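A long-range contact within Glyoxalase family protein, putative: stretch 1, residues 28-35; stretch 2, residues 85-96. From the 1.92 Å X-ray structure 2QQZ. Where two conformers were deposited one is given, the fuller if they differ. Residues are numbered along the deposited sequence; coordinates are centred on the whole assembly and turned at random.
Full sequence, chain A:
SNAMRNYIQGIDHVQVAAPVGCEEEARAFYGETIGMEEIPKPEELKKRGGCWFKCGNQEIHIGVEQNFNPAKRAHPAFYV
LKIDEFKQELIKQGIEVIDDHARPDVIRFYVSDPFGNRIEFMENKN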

# COMPACT_ATOMS: atom_id res chain seq x y z
N ALA A 28 -1.68 -16.64 -10.87
CA ALA A 28 -1.37 -17.86 -10.13
C ALA A 28 -1.12 -17.58 -8.63
O ALA A 28 -1.56 -18.36 -7.76
N PHE A 29 -0.47 -16.46 -8.30
CA PHE A 29 -0.14 -16.20 -6.93
C PHE A 29 -1.23 -15.41 -6.19
O PHE A 29 -1.80 -15.92 -5.19
N TYR A 30 -1.57 -14.22 -6.68
CA TYR A 30 -2.55 -13.38 -6.01
C TYR A 30 -3.95 -13.96 -6.00
O TYR A 30 -4.70 -13.82 -5.01
N GLY A 31 -4.28 -14.64 -7.11
CA GLY A 31 -5.57 -15.22 -7.30
C GLY A 31 -5.62 -16.62 -6.75
O GLY A 31 -6.35 -16.87 -5.78
N GLU A 32 -4.87 -17.55 -7.33
CA GLU A 32 -5.00 -18.94 -6.90
C GLU A 32 -4.42 -19.17 -5.49
O GLU A 32 -5.13 -19.65 -4.59
N THR A 33 -3.16 -18.80 -5.30
CA THR A 33 -2.44 -19.18 -4.11
C THR A 33 -2.96 -18.49 -2.86
O THR A 33 -3.23 -19.15 -1.84
N ILE A 34 -3.10 -17.17 -2.93
CA ILE A 34 -3.51 -16.47 -1.76
C ILE A 34 -5.04 -16.32 -1.70
O ILE A 34 -5.61 -16.03 -0.66
N GLY A 35 -5.68 -16.58 -2.83
CA GLY A 35 -7.12 -16.65 -2.94
C GLY A 35 -7.88 -15.36 -3.19
O GLY A 35 -9.06 -15.31 -2.91
N GLU A 85 -4.34 -20.61 10.20
CA GLU A 85 -4.85 -21.54 9.18
C GLU A 85 -4.49 -21.05 7.76
O GLU A 85 -4.19 -21.85 6.86
N PHE A 86 -4.53 -19.74 7.55
CA PHE A 86 -4.12 -19.17 6.25
C PHE A 86 -2.66 -19.52 5.99
O PHE A 86 -2.34 -20.00 4.90
N LYS A 87 -1.81 -19.27 6.98
CA LYS A 87 -0.38 -19.56 6.87
C LYS A 87 -0.07 -21.05 6.54
O LYS A 87 0.77 -21.32 5.67
N GLN A 88 -0.72 -21.98 7.22
CA GLN A 88 -0.52 -23.39 6.89
C GLN A 88 -1.05 -23.77 5.51
O GLN A 88 -0.56 -24.73 4.92
N GLU A 89 -2.05 -23.04 5.00
CA GLU A 89 -2.51 -23.27 3.62
C GLU A 89 -1.46 -22.79 2.59
O GLU A 89 -1.33 -23.37 1.50
N LEU A 90 -0.72 -21.74 2.92
CA LEU A 90 0.34 -21.27 2.05
C LEU A 90 1.53 -22.22 2.09
O LEU A 90 2.10 -22.57 1.06
N ILE A 91 1.91 -22.66 3.28
CA ILE A 91 2.99 -23.63 3.42
C ILE A 91 2.61 -24.92 2.62
O ILE A 91 3.37 -25.36 1.77
N LYS A 92 1.40 -25.44 2.83
CA LYS A 92 0.91 -26.59 2.04
C LYS A 92 1.22 -26.45 0.52
O LYS A 92 1.56 -27.43 -0.14
N GLN A 93 1.12 -25.23 0.00
CA GLN A 93 1.35 -24.96 -1.42
C GLN A 93 2.82 -24.62 -1.76
O GLN A 93 3.12 -24.13 -2.85
N GLY A 94 3.74 -24.84 -0.82
CA GLY A 94 5.16 -24.60 -1.08
C GLY A 94 5.63 -23.15 -1.01
O GLY A 94 6.74 -22.84 -1.44
N ILE A 95 4.78 -22.27 -0.50
CA ILE A 95 5.15 -20.86 -0.31
C ILE A 95 6.02 -20.67 0.92
O ILE A 95 5.68 -21.16 2.01
N GLU A 96 7.14 -19.97 0.77
CA GLU A 96 8.02 -19.69 1.90
C GLU A 96 7.49 -18.52 2.75
O GLU A 96 7.21 -17.44 2.22

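The most unusual feature of this contact is a wider, pi-type turn at residues 28-33 of the first helix. Across these residues the turn widens, so that Thr33 N donates to Ala28 O at 3.0 Å and Ile34 N to Phe29 O at 2.9 Å. Thr33, in the m rotamer, also turns its hydroxyl back onto its own helix, with OG1 donating to Ala28 O at 2.9 Å. The hydroxyl is thereby satisfied locally, and the methyl is left to serve the interface: Thr33 CG2 lies 3.6 Å from Ile95 CG1 and 4.1 Å from Leu90 CD2.

Thr33 is also the point of closest backbone approach, its CA 7.1 Å from Leu90 CA, and its carbonyl meets the second stretch directly, with Thr33 O 3.5 Å from Leu90 CD2. Leu90 (m, t) leaves its helix sideways, but its end reaches nearer to the first stretch, where CD2 also packs 4.1 Å from Ile34 CG2. Ile34 has chi1 in p and chi2 between wells at 106°. Beyond it, Phe86, with chi1 in t, extends its ring to the same residue; Phe86 CZ is 4.3 Å from Ile34 CB, while Ile34 O sits at the ring edge, 3.7 Å from Phe86 CE1.

Past the second helix, Ile95 points toward the first stretch in an m, m conformation. Its CD1 lies near the plane of the Phe29 ring, at the edge, 4.2 Å from Phe29 CE1. Phe29 starts out sideways, and its t rotamer brings the ring closer. Gln93 (m, t) also points toward the first stretch and lays its side chain beside Thr33, at the exposed margin of the contact. Packing between the stretches is thus mainly apolar, burying 295 Å² summed over both sides.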

# COMPACT_ATOMS: atom_id res chain seq x y z
CB ALA A 28 -0.19 -18.62 -10.79
CB PHE A 29 1.21 -15.48 -6.82
CG PHE A 29 1.60 -15.15 -5.40
CD1 PHE A 29 2.27 -16.09 -4.59
CD2 PHE A 29 1.30 -13.89 -4.88
CE1 PHE A 29 2.65 -15.75 -3.29
CE2 PHE A 29 1.68 -13.55 -3.58
CZ PHE A 29 2.35 -14.50 -2.80
CB TYR A 30 -2.53 -11.95 -6.60
CG TYR A 30 -1.32 -11.18 -6.18
CD1 TYR A 30 -1.24 -10.59 -4.90
CD2 TYR A 30 -0.24 -11.04 -7.05
CE1 TYR A 30 -0.10 -9.90 -4.50
CE2 TYR A 30 0.92 -10.36 -6.65
CZ TYR A 30 0.98 -9.79 -5.36
OH TYR A 30 2.10 -9.07 -4.96
CB GLU A 32 -4.44 -19.92 -7.93
CG GLU A 32 -5.42 -20.30 -9.04
CD GLU A 32 -6.76 -20.85 -8.53
OE1 GLU A 32 -6.83 -21.97 -7.97
OE2 GLU A 32 -7.77 -20.15 -8.71
CB THR A 33 -0.94 -18.88 -4.27
OG1 THR A 33 -0.46 -19.61 -5.42
CG2 THR A 33 -0.15 -19.32 -3.02
CB ILE A 34 -2.66 -15.18 -1.46
CG1 ILE A 34 -3.11 -14.00 -2.22
CG2 ILE A 34 -1.12 -15.38 -1.53
CD1 ILE A 34 -3.82 -13.13 -1.22
CB GLU A 85 -6.35 -21.66 9.36
CG GLU A 85 -6.99 -22.69 8.48
CD GLU A 85 -8.53 -22.59 8.45
OE1 GLU A 85 -9.15 -22.51 9.55
OE2 GLU A 85 -9.11 -22.61 7.33
CB PHE A 86 -4.31 -17.68 6.27
CG PHE A 86 -3.81 -16.97 5.04
CD1 PHE A 86 -4.40 -17.20 3.80
CD2 PHE A 86 -2.81 -15.99 5.15
CE1 PHE A 86 -3.99 -16.51 2.67
CE2 PHE A 86 -2.40 -15.30 4.04
CZ PHE A 86 -3.00 -15.56 2.79
CB LYS A 87 0.36 -19.17 8.16
CG LYS A 87 1.90 -19.28 8.02
CD LYS A 87 2.58 -18.58 9.17
CE LYS A 87 2.91 -19.55 10.24
NZ LYS A 87 3.86 -18.93 11.21
CB GLN A 88 -1.09 -24.33 7.96
CG GLN A 88 -0.28 -24.36 9.24
CD GLN A 88 1.22 -24.52 9.02
OE1 GLN A 88 1.67 -25.35 8.22
NE2 GLN A 88 1.99 -23.72 9.73
CB GLU A 89 -3.86 -22.62 3.32
CG GLU A 89 -5.04 -23.22 4.02
CD GLU A 89 -5.07 -24.75 3.94
OE1 GLU A 89 -5.29 -25.28 2.83
OE2 GLU A 89 -4.86 -25.42 4.98
CB LEU A 90 0.77 -19.83 2.40
CG LEU A 90 -0.27 -18.70 2.24
CD1 LEU A 90 0.39 -17.35 2.51
CD2 LEU A 90 -1.01 -18.70 0.89
CB ILE A 91 3.29 -23.91 4.90
CG1 ILE A 91 4.02 -22.70 5.52
CG2 ILE A 91 4.11 -25.20 5.07
CD1 ILE A 91 4.01 -22.70 7.03
CB LYS A 92 -0.60 -26.76 2.23
CG LYS A 92 -1.04 -28.12 2.63
CD LYS A 92 -2.49 -28.06 3.15
CE LYS A 92 -3.52 -28.28 2.02
NZ LYS A 92 -3.67 -29.76 1.65
CB GLN A 93 0.43 -23.80 -1.88
CG GLN A 93 -1.06 -24.07 -1.71
CD GLN A 93 -1.88 -22.82 -1.97
OE1 GLN A 93 -2.38 -22.18 -1.03
NE2 GLN A 93 -2.01 -22.44 -3.25
CB ILE A 95 3.90 -19.94 -0.22
CG1 ILE A 95 3.05 -20.10 -1.49
CG2 ILE A 95 4.30 -18.49 -0.00
CD1 ILE A 95 3.83 -19.73 -2.78
CB GLU A 96 9.45 -19.40 1.41
CG GLU A 96 10.16 -20.59 0.73
CD GLU A 96 10.84 -21.57 1.71
OE1 GLU A 96 10.82 -21.37 2.96
OE2 GLU A 96 11.41 -22.58 1.22